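Local coordinates for protein leucyl-tRNA synthetase (PDB 3PZ6) that probably joins leucine to its transfer RNA at the cost of ATP, and is represented here by its CP1 editing domain, at residues 13-18 and 297-302; 93-98 and 157-162; 106-111 and 143-148; 117-122 and 179-184; 191-196 and 255-260. The protein carries 2 engineered substitutions. All coordinates share one frame; numbering follows the deposited sequence.

Contact 1: 13-18 and 297-302; sequences GIKLEL and QNNQCI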
# COMPACT_ATOMS: atom_id res chain seq x y z
N GLY A 13 -9.40 -1.79 5.08
CA GLY A 13 -8.85 -2.07 3.77
C GLY A 13 -8.58 -0.78 3.02
O GLY A 13 -9.51 -0.12 2.58
N ILE A 14 -7.31 -0.43 2.89
CA ILE A 14 -6.91 0.83 2.26
C ILE A 14 -7.03 0.72 0.75
O ILE A 14 -6.51 -0.22 0.15
CB ILE A 14 -5.48 1.25 2.68
CG1 ILE A 14 -5.36 1.35 4.21
CG2 ILE A 14 -5.08 2.56 2.03
CD1 ILE A 14 -6.21 2.44 4.87
N LYS A 15 -7.71 1.68 0.13
CA LYS A 15 -7.89 1.69 -1.31
C LYS A 15 -6.69 2.35 -2.00
O LYS A 15 -6.60 3.57 -2.10
CB LYS A 15 -9.19 2.39 -1.70
CG LYS A 15 -10.44 1.56 -1.44
CD LYS A 15 -11.70 2.40 -1.45
CE LYS A 15 -12.16 2.74 -2.86
NZ LYS A 15 -13.55 3.30 -2.87
N LEU A 16 -5.77 1.51 -2.47
CA LEU A 16 -4.62 1.99 -3.21
C LEU A 16 -4.98 2.04 -4.69
O LEU A 16 -5.10 1.00 -5.34
CB LEU A 16 -3.41 1.09 -2.96
CG LEU A 16 -2.97 0.86 -1.52
CD1 LEU A 16 -1.92 -0.25 -1.47
CD2 LEU A 16 -2.43 2.14 -0.88
N GLU A 17 -5.16 3.25 -5.21
CA GLU A 17 -5.64 3.41 -6.58
C GLU A 17 -4.54 3.15 -7.59
O GLU A 17 -3.51 3.83 -7.60
CB GLU A 17 -6.24 4.81 -6.80
CG GLU A 17 -7.08 4.92 -8.06
CD GLU A 17 -7.52 6.34 -8.39
OE1 GLU A 17 -7.62 6.67 -9.59
OE2 GLU A 17 -7.78 7.14 -7.45
N LEU A 18 -4.76 2.16 -8.44
CA LEU A 18 -3.87 1.91 -9.56
C LEU A 18 -4.01 3.07 -10.53
O LEU A 18 -5.06 3.27 -11.12
CB LEU A 18 -4.21 0.58 -10.24
CG LEU A 18 -3.24 0.08 -11.31
CD1 LEU A 18 -1.88 -0.26 -10.72
CD2 LEU A 18 -3.83 -1.13 -12.00
N GLN A 297 -14.67 9.07 5.08
CA GLN A 297 -15.24 10.29 4.49
C GLN A 297 -14.61 10.60 3.14
O GLN A 297 -15.27 11.10 2.23
CB GLN A 297 -15.03 11.49 5.40
CG GLN A 297 -16.06 11.65 6.50
CD GLN A 297 -15.80 12.89 7.34
OE1 GLN A 297 -15.78 14.00 6.81
NE2 GLN A 297 -15.60 12.70 8.64
N ASN A 298 -13.31 10.31 3.04
CA ASN A 298 -12.59 10.45 1.79
C ASN A 298 -12.93 9.34 0.80
O ASN A 298 -12.60 9.44 -0.38
CB ASN A 298 -11.08 10.43 2.06
CG ASN A 298 -10.57 11.71 2.69
OD1 ASN A 298 -10.88 12.82 2.23
ND2 ASN A 298 -9.77 11.57 3.73
N ASN A 299 -13.59 8.29 1.30
CA ASN A 299 -13.87 7.08 0.52
C ASN A 299 -12.55 6.45 0.01
O ASN A 299 -12.38 6.15 -1.17
CB ASN A 299 -14.86 7.37 -0.63
CG ASN A 299 -15.44 6.11 -1.25
OD1 ASN A 299 -15.81 5.17 -0.55
ND2 ASN A 299 -15.51 6.09 -2.57
N GLN A 300 -11.63 6.28 0.95
CA GLN A 300 -10.29 5.80 0.66
C GLN A 300 -10.07 4.46 1.36
O GLN A 300 -8.98 3.89 1.28
CB GLN A 300 -9.25 6.82 1.10
CG GLN A 300 -9.10 8.03 0.16
CD GLN A 300 -8.22 9.14 0.74
OE1 GLN A 300 -8.15 9.32 1.96
NE2 GLN A 300 -7.56 9.88 -0.13
N CYS A 301 -11.10 3.97 2.03
CA CYS A 301 -11.02 2.66 2.66
C CYS A 301 -12.34 1.89 2.62
O CYS A 301 -13.40 2.47 2.41
CB CYS A 301 -10.49 2.77 4.09
SG CYS A 301 -11.75 3.08 5.35
N ILE A 302 -12.24 0.58 2.81
CA ILE A 302 -13.38 -0.30 2.97
C ILE A 302 -13.19 -1.05 4.29
O ILE A 302 -12.16 -1.69 4.51
CB ILE A 302 -13.48 -1.31 1.80
CG1 ILE A 302 -13.88 -0.59 0.51
CG2 ILE A 302 -14.47 -2.44 2.13
CD1 ILE A 302 -13.61 -1.39 -0.75
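The Lys15 side chain meets the backbone of Gln300 and then of Asn299 where strand 10-18 meets the start of strand 301-305. Its CB sits 3.3 Å from Gln300 O, the carbonyl that also accepts the Lys15 backbone N. With CG anti to the carbonyl carbon (chi1 -75°), CG stays near the same carbonyl, 3.9 Å from Gln300 O. CD moves on to Asn299 O and also meets Ile302 CG1 at 4.2 Å. A bend at chi3 (78°) then places CE 3.8 Å from Asn299 O. At the tip, NZ and Asn299 ND2 are 3.4 Å apart, but both are donors, so the two side chains merely cross. Lysine suits this path because its methylenes can lie on peptide and isoleucine while the ammonium reaches beyond them.

The strands themselves are antiparallel. Gly13 and Ile302 form a hydrogen-bonded pair with 2.8 Å between Gly13 N and Ile302 O, and Ile14 with Cys301 is the non-hydrogen-bonded pair that follows. Asn299, at positive phi, is the C-prime residue of a Schellman motif, a conformation asparagine tolerates well; it ends helix 284-297 and turns the chain into the strand. Leu295 of that helix packs on Ile14 and Cys301, whereas on strand 79-86 Leu83 touches Lys15 and Ile302, and Tyr81 makes a cation-pi contact with Lys15.

Contact 2: 93-98 and 157-162; sequences VGQTNC and VRAPLS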
# COMPACT_ATOMS: atom_id res chain seq x y z
N VAL A 93 -0.10 7.96 6.61
CA VAL A 93 0.60 9.09 6.02
C VAL A 93 2.10 8.81 5.80
O VAL A 93 2.80 9.62 5.18
CB VAL A 93 0.35 10.39 6.85
CG1 VAL A 93 0.75 10.19 8.31
CG2 VAL A 93 1.06 11.60 6.24
N GLY A 94 2.58 7.67 6.29
CA GLY A 94 3.99 7.31 6.19
C GLY A 94 4.33 6.26 5.14
O GLY A 94 5.47 5.78 5.09
N GLN A 95 3.35 5.90 4.32
CA GLN A 95 3.54 4.91 3.24
C GLN A 95 4.60 5.29 2.22
O GLN A 95 4.54 6.36 1.61
CB GLN A 95 2.22 4.69 2.51
CG GLN A 95 1.18 3.94 3.29
CD GLN A 95 -0.13 4.00 2.60
OE1 GLN A 95 -0.82 5.02 2.62
NE2 GLN A 95 -0.50 2.90 1.95
N THR A 96 5.55 4.39 2.02
CA THR A 96 6.60 4.56 1.02
C THR A 96 6.39 3.66 -0.20
O THR A 96 6.97 3.89 -1.26
CB THR A 96 7.96 4.20 1.62
OG1 THR A 96 7.90 2.85 2.09
CG2 THR A 96 8.32 5.12 2.76
N ASN A 97 5.58 2.62 -0.01
CA ASN A 97 5.33 1.59 -1.01
C ASN A 97 4.25 0.66 -0.49
O ASN A 97 3.67 0.90 0.57
CB ASN A 97 6.62 0.80 -1.31
CG ASN A 97 7.14 0.01 -0.10
OD1 ASN A 97 7.00 -1.22 -0.04
ND2 ASN A 97 7.74 0.71 0.87
N CYS A 98 3.97 -0.41 -1.23
CA CYS A 98 3.15 -1.50 -0.71
C CYS A 98 3.71 -2.85 -1.16
O CYS A 98 4.69 -2.89 -1.91
CB CYS A 98 1.68 -1.32 -1.11
SG CYS A 98 1.36 -1.39 -2.88
N VAL A 157 0.75 3.18 -7.51
CA VAL A 157 -0.55 3.49 -6.95
C VAL A 157 -0.56 4.87 -6.30
O VAL A 157 0.49 5.42 -5.97
CB VAL A 157 -1.08 2.37 -5.98
CG1 VAL A 157 -1.38 1.07 -6.75
CG2 VAL A 157 -0.11 2.11 -4.81
N ARG A 158 -1.76 5.43 -6.16
CA ARG A 158 -1.96 6.67 -5.42
C ARG A 158 -2.32 6.22 -4.02
O ARG A 158 -3.34 5.56 -3.83
CB ARG A 158 -3.10 7.48 -6.04
CG ARG A 158 -3.01 9.00 -5.85
CD ARG A 158 -2.58 9.74 -7.14
NE ARG A 158 -3.56 9.57 -8.22
CZ ARG A 158 -3.35 9.82 -9.51
NH1 ARG A 158 -2.17 10.28 -9.93
NH2 ARG A 158 -4.32 9.60 -10.39
N ALA A 159 -1.47 6.52 -3.05
CA ALA A 159 -1.72 6.10 -1.68
C ALA A 159 -2.41 7.19 -0.87
O ALA A 159 -1.92 8.31 -0.77
CB ALA A 159 -0.44 5.68 -0.99
N PRO A 160 -3.56 6.86 -0.28
CA PRO A 160 -4.27 7.85 0.52
C PRO A 160 -3.42 8.37 1.69
O PRO A 160 -2.64 7.61 2.28
CB PRO A 160 -5.48 7.08 1.04
CG PRO A 160 -5.13 5.66 0.91
CD PRO A 160 -4.23 5.55 -0.26
N LEU A 161 -3.58 9.66 1.98
CA LEU A 161 -2.96 10.36 3.12
C LEU A 161 -1.45 10.58 3.02
O LEU A 161 -0.91 11.48 3.67
CB LEU A 161 -3.34 9.70 4.45
CG LEU A 161 -4.59 10.20 5.18
CD1 LEU A 161 -5.70 10.70 4.25
CD2 LEU A 161 -5.11 9.10 6.10
N SER A 162 -0.77 9.76 2.22
CA SER A 162 0.65 9.93 1.93
C SER A 162 0.92 11.23 1.15
O SER A 162 0.14 11.59 0.25
CB SER A 162 1.15 8.72 1.13
OG SER A 162 2.55 8.80 0.91
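Gln95 and Ser162 meet where two loops, each running into or out of a strand, come together in a buried contact. The Gln95 CB bond points toward segment 157-162, and its chain beyond CG is extended, which carries the amide to the methyl of Ala159, with CD 4.0 Å from Ala159 CB. A small residue such as alanine lets the flat amide come close. Ser162 meets the backbone of Gln95 instead: OG is anti to its own backbone N (chi1 -176°) and donates to Gln95 O at 3.2 Å, in the carbonyl plane and on a lone pair.

Val93 stands beside the turn at Leu161. Its CG2 rests 3.2 Å from Leu161 O, while Val93 CB and Leu161 CB are 4.5 Å apart, so the branched side chain meets backbone as much as side chain. At the other end, Cys98 and Val157 both point toward the opposite segment, and Cys98 SG meets Val157 CG2 at 4.3 Å; Leu16 of strand 10-18 touches both of them.

Segment 93-98 probably borders the threonine-rich region that lines the editing pocket in leucyl-tRNA synthetases. The Ser162 hydroxyl bonds the Gln95 carbonyl, with Val93, Ala159, Cys98 and Val157 giving apolar contacts around it. Ser162 OG also bonds to Tyr164 N, so the hydroxyl is used as donor and acceptor at once, beside a buried carbonyl.

Contact 3: 106-111 and 143-148; sequences YGAYYI and FISEIS. Engineered in segment 143-148: Ser145 (natural residue Cys).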
# COMPACT_ATOMS: atom_id res chain seq x y z
N TYR A 106 -4.14 -13.17 -7.47
CA TYR A 106 -5.16 -12.21 -7.07
C TYR A 106 -6.26 -12.21 -8.11
O TYR A 106 -6.13 -12.81 -9.18
CB TYR A 106 -4.54 -10.82 -6.91
CG TYR A 106 -3.43 -10.77 -5.88
CD1 TYR A 106 -3.71 -10.50 -4.54
CD2 TYR A 106 -2.10 -11.00 -6.24
CE1 TYR A 106 -2.70 -10.47 -3.59
CE2 TYR A 106 -1.08 -10.96 -5.30
CZ TYR A 106 -1.38 -10.70 -3.98
OH TYR A 106 -0.38 -10.67 -3.04
N GLY A 107 -7.37 -11.56 -7.80
CA GLY A 107 -8.47 -11.45 -8.74
C GLY A 107 -9.03 -10.05 -8.77
O GLY A 107 -8.96 -9.33 -7.77
N ALA A 108 -9.56 -9.66 -9.92
CA ALA A 108 -10.24 -8.38 -10.06
C ALA A 108 -11.75 -8.57 -9.91
O ALA A 108 -12.35 -9.41 -10.58
CB ALA A 108 -9.90 -7.75 -11.41
N TYR A 109 -12.35 -7.80 -9.01
CA TYR A 109 -13.78 -7.91 -8.71
C TYR A 109 -14.45 -6.54 -8.74
O TYR A 109 -13.79 -5.51 -8.65
CB TYR A 109 -13.99 -8.52 -7.32
CG TYR A 109 -13.30 -9.84 -7.09
CD1 TYR A 109 -13.96 -11.05 -7.31
CD2 TYR A 109 -11.99 -9.89 -6.61
CE1 TYR A 109 -13.33 -12.28 -7.08
CE2 TYR A 109 -11.35 -11.10 -6.38
CZ TYR A 109 -12.02 -12.28 -6.61
OH TYR A 109 -11.38 -13.48 -6.38
N TYR A 110 -15.78 -6.56 -8.86
CA TYR A 110 -16.60 -5.37 -8.64
C TYR A 110 -17.07 -5.36 -7.18
O TYR A 110 -17.45 -6.40 -6.63
CB TYR A 110 -17.82 -5.37 -9.56
CG TYR A 110 -17.55 -4.99 -11.00
CD1 TYR A 110 -17.20 -3.69 -11.36
CD2 TYR A 110 -17.69 -5.93 -12.02
CE1 TYR A 110 -16.97 -3.34 -12.68
CE2 TYR A 110 -17.46 -5.58 -13.35
CZ TYR A 110 -17.10 -4.29 -13.67
OH TYR A 110 -16.87 -3.96 -14.98
N ILE A 111 -17.02 -4.18 -6.55
CA ILE A 111 -17.63 -3.97 -5.24
C ILE A 111 -18.94 -3.21 -5.44
O ILE A 111 -19.94 -3.49 -4.77
CB ILE A 111 -16.68 -3.18 -4.29
CG1 ILE A 111 -15.45 -4.02 -3.94
CG2 ILE A 111 -17.41 -2.71 -3.02
CD1 ILE A 111 -15.70 -5.18 -2.96
N PHE A 143 -16.70 -11.60 -10.16
CA PHE A 143 -15.40 -11.86 -10.78
C PHE A 143 -15.28 -11.24 -12.17
O PHE A 143 -16.22 -11.33 -12.97
CB PHE A 143 -15.18 -13.37 -10.85
CG PHE A 143 -13.79 -13.78 -11.26
CD1 PHE A 143 -12.81 -13.99 -10.31
CD2 PHE A 143 -13.48 -13.98 -12.61
CE1 PHE A 143 -11.52 -14.39 -10.69
CE2 PHE A 143 -12.20 -14.38 -13.00
CZ PHE A 143 -11.22 -14.58 -12.03
N ILE A 144 -14.13 -10.63 -12.45
CA ILE A 144 -13.87 -10.03 -13.76
C ILE A 144 -12.77 -10.80 -14.49
O ILE A 144 -13.00 -11.38 -15.54
CB ILE A 144 -13.47 -8.54 -13.64
CG1 ILE A 144 -14.55 -7.76 -12.89
CG2 ILE A 144 -13.22 -7.93 -15.03
CD1 ILE A 144 -14.05 -6.47 -12.28
N SER A 145 -11.57 -10.78 -13.91
CA SER A 145 -10.43 -11.52 -14.44
C SER A 145 -9.39 -11.73 -13.34
O SER A 145 -9.43 -11.08 -12.29
CB SER A 145 -9.81 -10.85 -15.67
OG SER A 145 -9.46 -9.49 -15.42
N GLU A 146 -8.47 -12.65 -13.60
CA GLU A 146 -7.44 -13.03 -12.65
C GLU A 146 -6.23 -12.13 -12.83
O GLU A 146 -5.88 -11.78 -13.96
CB GLU A 146 -7.06 -14.49 -12.89
CG GLU A 146 -6.36 -15.18 -11.75
CD GLU A 146 -6.05 -16.62 -12.07
OE1 GLU A 146 -6.98 -17.46 -12.02
OE2 GLU A 146 -4.87 -16.93 -12.37
N ILE A 147 -5.62 -11.73 -11.71
CA ILE A 147 -4.41 -10.92 -11.74
C ILE A 147 -3.31 -11.62 -10.94
O ILE A 147 -3.51 -11.91 -9.76
CB ILE A 147 -4.64 -9.49 -11.15
CG1 ILE A 147 -5.80 -8.77 -11.85
CG2 ILE A 147 -3.37 -8.66 -11.21
CD1 ILE A 147 -5.51 -8.29 -13.28
N SER A 148 -2.18 -11.91 -11.57
CA SER A 148 -1.05 -12.48 -10.84
C SER A 148 -0.21 -11.41 -10.15
O SER A 148 -0.25 -10.24 -10.53
CB SER A 148 -0.17 -13.36 -11.75
OG SER A 148 0.41 -12.61 -12.80
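Ile144, Ala108 and Tyr106 have the largest areas buried where two antiparallel strands, 105-110 and 143-148, pair at one side of the mixed sheet of the CP1 domain. The pairing contains a classic beta bulge: Ala108 stands opposite both Ile144 and Ser145. Ser145, an engineered residue (cysteine in nature), accepts Ala108 N through its carbonyl O at 2.8 Å, while Ile144 N donates to Ala108 O at 2.9 Å. The extra residue lets Tyr109 pair with Phe143.

Ala108 is small enough to sit beside Ile144 and Ile147, its CB 4.2 Å from Ile147 CG1, and Leu70 of helix 61-71 packs on it as well. Tyr106 forms a hydrogen-bonded pair with Ile147 at the other end of the ladder. Its ring meets Ile147 O at the edge, and its hydroxyl bonds to Gly182 O and Leu101 N; tyrosine suits the place because its ring packs while its hydroxyl reaches these two backbone atoms.

On the face that carries Tyr109 and Phe143, the edge of the Phe143 ring is turned to the face of Tyr109 in an offset edge-to-face pair, with the planes at 81° and the centroids 5.7 Å apart. Gly107, on the same face as Tyr109, has no CB to meet Tyr109 OH.

Ile144 packs on an aromatic neighbour. Its side chain crosses that of Tyr110 at about a right angle, and chi2 of 158° extends the chain to CD1, which makes a CH-pi contact over one ring face, 3.8 Å from the Tyr110 ring centroid.

Contact 4: 117-122 and 179-184; sequences IIVSEH and KGTGIV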
# COMPACT_ATOMS: atom_id res chain seq x y z
N ILE A 117 -11.89 -3.62 -7.28
CA ILE A 117 -10.78 -3.89 -6.37
C ILE A 117 -10.04 -5.17 -6.73
O ILE A 117 -10.62 -6.11 -7.28
CB ILE A 117 -11.21 -3.95 -4.88
CG1 ILE A 117 -12.26 -5.04 -4.66
CG2 ILE A 117 -11.72 -2.59 -4.42
CD1 ILE A 117 -12.22 -5.61 -3.28
N ILE A 118 -8.74 -5.18 -6.44
CA ILE A 118 -7.92 -6.36 -6.65
C ILE A 118 -7.49 -6.88 -5.29
O ILE A 118 -6.86 -6.17 -4.51
CB ILE A 118 -6.69 -6.06 -7.54
CG1 ILE A 118 -7.14 -5.50 -8.89
CG2 ILE A 118 -5.86 -7.32 -7.73
CD1 ILE A 118 -6.05 -4.82 -9.66
N VAL A 119 -7.88 -8.12 -5.00
CA VAL A 119 -7.59 -8.77 -3.73
C VAL A 119 -7.34 -10.26 -3.93
O VAL A 119 -7.50 -10.78 -5.04
CB VAL A 119 -8.74 -8.61 -2.69
CG1 VAL A 119 -8.67 -7.26 -2.01
CG2 VAL A 119 -10.11 -8.82 -3.34
N SER A 120 -6.96 -10.94 -2.86
CA SER A 120 -6.95 -12.40 -2.83
C SER A 120 -8.38 -12.90 -2.83
O SER A 120 -9.30 -12.18 -2.41
CB SER A 120 -6.23 -12.89 -1.58
OG SER A 120 -6.96 -12.54 -0.41
N GLU A 121 -8.57 -14.14 -3.30
CA GLU A 121 -9.88 -14.78 -3.32
C GLU A 121 -10.42 -14.95 -1.91
O GLU A 121 -11.62 -14.76 -1.66
CB GLU A 121 -9.80 -16.14 -4.03
CG GLU A 121 -11.15 -16.70 -4.45
CD GLU A 121 -11.05 -18.10 -5.02
OE1 GLU A 121 -11.47 -19.05 -4.32
OE2 GLU A 121 -10.55 -18.26 -6.15
N HIS A 122 -9.52 -15.29 -0.98
CA HIS A 122 -9.83 -15.36 0.44
C HIS A 122 -10.53 -14.09 0.93
O HIS A 122 -11.55 -14.17 1.61
CB HIS A 122 -8.55 -15.61 1.23
CG HIS A 122 -8.77 -15.83 2.69
ND1 HIS A 122 -8.73 -14.81 3.62
CD2 HIS A 122 -9.03 -16.96 3.39
CE1 HIS A 122 -8.95 -15.30 4.82
NE2 HIS A 122 -9.13 -16.60 4.71
N LYS A 179 -4.26 -14.70 4.97
CA LYS A 179 -4.54 -13.60 5.90
C LYS A 179 -4.77 -12.33 5.11
O LYS A 179 -4.15 -12.13 4.06
CB LYS A 179 -3.42 -13.40 6.92
CG LYS A 179 -3.71 -14.02 8.30
CD LYS A 179 -2.68 -13.61 9.36
CE LYS A 179 -3.09 -14.07 10.76
NZ LYS A 179 -2.14 -13.62 11.83
N GLY A 180 -5.65 -11.47 5.62
CA GLY A 180 -5.94 -10.19 4.99
C GLY A 180 -6.29 -10.30 3.52
O GLY A 180 -7.01 -11.21 3.12
N THR A 181 -5.74 -9.39 2.72
CA THR A 181 -6.05 -9.29 1.30
C THR A 181 -4.92 -9.78 0.40
O THR A 181 -5.06 -9.80 -0.83
CB THR A 181 -6.33 -7.85 0.91
OG1 THR A 181 -5.22 -7.04 1.31
CG2 THR A 181 -7.59 -7.33 1.60
N GLY A 182 -3.79 -10.15 1.00
CA GLY A 182 -2.60 -10.52 0.24
C GLY A 182 -1.80 -9.31 -0.21
O GLY A 182 -0.72 -9.45 -0.78
N ILE A 183 -2.34 -8.12 0.05
CA ILE A 183 -1.65 -6.85 -0.17
C ILE A 183 -1.47 -6.16 1.18
O ILE A 183 -2.41 -6.07 1.96
CB ILE A 183 -2.41 -5.94 -1.14
CG1 ILE A 183 -2.74 -6.70 -2.43
CG2 ILE A 183 -1.59 -4.67 -1.46
CD1 ILE A 183 -3.91 -6.13 -3.20
N VAL A 184 -0.26 -5.70 1.45
CA VAL A 184 0.08 -5.09 2.73
C VAL A 184 0.62 -3.67 2.51
O VAL A 184 1.27 -3.41 1.49
CB VAL A 184 1.10 -5.96 3.52
CG1 VAL A 184 1.38 -5.38 4.88
CG2 VAL A 184 0.57 -7.38 3.69
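Ser120 and Thr181 meet where strand 115-120 gives way to helix 121-128, with Ser120 at the N-cap, and the turn that leads into strand 183-186 lies against this strand-to-helix junction. The polar contacts converge on one carbonyl. Ser120 N donates to Thr181 O at 3.0 Å, and Ser120 OG adds a weak bond to the same oxygen at 3.4 Å. OG also accepts Ala123 N, so the short serine side chain can cap the helix and still turn its proton to the loop.

Glycine suits two places in the turn. Gly180 and Gly182 both have positive phi, and at Gly182 a CB would be jammed against the preceding carbonyl. Between them, Thr181 OG1 bonds to Leu83 O and weakly accepts Ile183 N, tying the turn to strand 79-86 and to itself.

Van der Waals contacts complete the junction. Val119 crosses Thr181, with CG1 3.8 Å from Thr181 CG2; Val119, beta-branched, suits the extended strand, while Thr181 sits in the turn and offers a methyl as well as its hydroxyl. Ile183 has CG1 anti to its carbonyl carbon (chi1 -52°), and from there its terminal methyl, CD1, lies against a backbone carbonyl of the strand, Ile118 O.

Contact 5: 191-196 and 255-260; sequences APDDYA and AKLTQI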
# COMPACT_ATOMS: atom_id res chain seq x y z
N ALA A 191 7.28 0.29 11.13
CA ALA A 191 7.14 -1.16 11.09
C ALA A 191 8.48 -1.77 10.69
O ALA A 191 8.88 -1.67 9.53
CB ALA A 191 6.06 -1.56 10.12
N PRO A 192 9.18 -2.41 11.65
CA PRO A 192 10.53 -2.98 11.49
C PRO A 192 10.64 -3.94 10.31
O PRO A 192 11.60 -3.87 9.55
CB PRO A 192 10.74 -3.76 12.79
CG PRO A 192 9.77 -3.17 13.75
CD PRO A 192 8.59 -2.77 12.95
N ASP A 193 9.66 -4.84 10.17
CA ASP A 193 9.59 -5.78 9.05
C ASP A 193 9.53 -5.03 7.72
O ASP A 193 10.30 -5.34 6.80
CB ASP A 193 8.40 -6.74 9.21
CG ASP A 193 8.70 -7.89 10.19
OD1 ASP A 193 9.84 -8.41 10.21
OD2 ASP A 193 7.79 -8.29 10.96
N ASP A 194 8.64 -4.04 7.63
CA ASP A 194 8.58 -3.16 6.48
C ASP A 194 9.96 -2.57 6.18
O ASP A 194 10.42 -2.61 5.03
CB ASP A 194 7.56 -2.02 6.68
CG ASP A 194 6.12 -2.47 6.52
OD1 ASP A 194 5.86 -3.61 6.09
OD2 ASP A 194 5.23 -1.66 6.84
N TYR A 195 10.62 -2.03 7.20
CA TYR A 195 11.93 -1.42 7.00
C TYR A 195 12.99 -2.41 6.54
O TYR A 195 13.79 -2.10 5.66
CB TYR A 195 12.41 -0.66 8.24
CG TYR A 195 13.78 -0.03 8.04
CD1 TYR A 195 13.93 1.09 7.21
CD2 TYR A 195 14.90 -0.55 8.66
CE1 TYR A 195 15.17 1.68 7.01
CE2 TYR A 195 16.16 0.04 8.46
CZ TYR A 195 16.28 1.15 7.64
OH TYR A 195 17.52 1.74 7.44
N ALA A 196 13.01 -3.60 7.15
CA ALA A 196 14.00 -4.62 6.81
C ALA A 196 13.92 -4.98 5.32
O ALA A 196 14.92 -4.94 4.61
CB ALA A 196 13.83 -5.87 7.68
N ALA A 255 14.24 -12.72 15.68
CA ALA A 255 14.00 -12.56 17.12
C ALA A 255 14.16 -11.11 17.55
O ALA A 255 13.42 -10.63 18.42
CB ALA A 255 14.94 -13.45 17.92
N LYS A 256 15.12 -10.43 16.94
CA LYS A 256 15.33 -9.01 17.18
C LYS A 256 14.20 -8.20 16.55
O LYS A 256 13.76 -7.21 17.12
CB LYS A 256 16.68 -8.56 16.64
N LEU A 257 13.72 -8.64 15.38
CA LEU A 257 12.59 -8.00 14.69
C LEU A 257 11.28 -8.07 15.47
O LEU A 257 10.53 -7.10 15.49
CB LEU A 257 12.40 -8.57 13.27
CG LEU A 257 12.83 -7.72 12.06
CD1 LEU A 257 14.02 -6.81 12.33
CD2 LEU A 257 13.08 -8.60 10.83
N THR A 258 11.00 -9.21 16.10
CA THR A 258 9.79 -9.35 16.90
C THR A 258 9.88 -8.46 18.14
O THR A 258 8.88 -7.89 18.58
CB THR A 258 9.53 -10.82 17.33
OG1 THR A 258 10.77 -11.42 17.74
CG2 THR A 258 8.94 -11.62 16.19
N GLN A 259 11.09 -8.32 18.66
CA GLN A 259 11.36 -7.50 19.83
C GLN A 259 11.13 -6.01 19.54
O GLN A 259 10.44 -5.33 20.29
CB GLN A 259 12.78 -7.76 20.33
CG GLN A 259 13.12 -7.17 21.69
CD GLN A 259 14.53 -7.53 22.15
OE1 GLN A 259 15.35 -6.65 22.42
NE2 GLN A 259 14.82 -8.83 22.23
N ILE A 260 11.71 -5.51 18.45
CA ILE A 260 11.51 -4.11 18.06
C ILE A 260 10.06 -3.80 17.62
O ILE A 260 9.55 -2.71 17.88
CB ILE A 260 12.54 -3.62 17.01
CG1 ILE A 260 12.10 -2.28 16.42
CG2 ILE A 260 12.73 -4.63 15.91
CD1 ILE A 260 12.79 -1.90 15.15
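Pro192 and Leu257 have the closest CA atoms, 6.3 Å apart, where the start of helix 192-202 meets helix 254-271; the short helical segments run at 133° to one another with axes 10.0 Å apart at closest approach. The contact is carried by a few side chains from each helix, and no hydrogen bond crosses it.

Pro192 is the first residue of its helix, directly after the N-cap Ala191, a place where proline fits because no preceding helical carbonyl needs its missing N-H. Its ring turns CB and CG to Ile260, and the proline ring and the isoleucine chain run side by side in opposite senses. CG lies 3.6 Å from Ile260 CD1, and CB meets the Ile260 CG2 branch at 3.8 Å. Ile260 has CG1 anti to its backbone N (chi1 167°), which sets CG1 beside the ring, also within van der Waals range of Pro192 CG. Leu242 and Cys243 of helix 238-245 pack on the same isoleucine.

Leu257 lies one turn earlier and reaches between two residues of the other helix. Its CD2 touches Ala196 CB at 4.2 Å, where alanine offers only a methyl, which allows the leucine to come close. The same CD2 comes 3.3 Å from Asp193 OD1, the carboxylate and the leucine crossing obliquely.

Chemically, this is a mainly apolar junction: proline, alanine, leucine and isoleucine meet, and an exposed aspartate lies beside the leucine. No hydrogen bond ties these two segments, so what joins them is van der Waals contact between apolar side chains.

From the N terminus, strand 10-18 opens contact 1, which closes only with strand 301-305 near the C terminus, so all the other contacts nest inside its loop. Segment 93-98 opens contact 2; contact 3, between 106-111 and 143-148, lies within the loop that 157-162 closes. Contact 4 opens at 117-122, inside the loops of contacts 2 and 3, and closes at 179-184 beyond both, crossing each. Contact 5 follows in series. Contacts 1 to 4 all reach the same mixed sheet: Glu17 O meets Arg158 N between contacts 1 and 2, and Gly107 N meets Val119 O between 3 and 4. Contact 5 joins helices about 26 Å from contact 1, centre to centre.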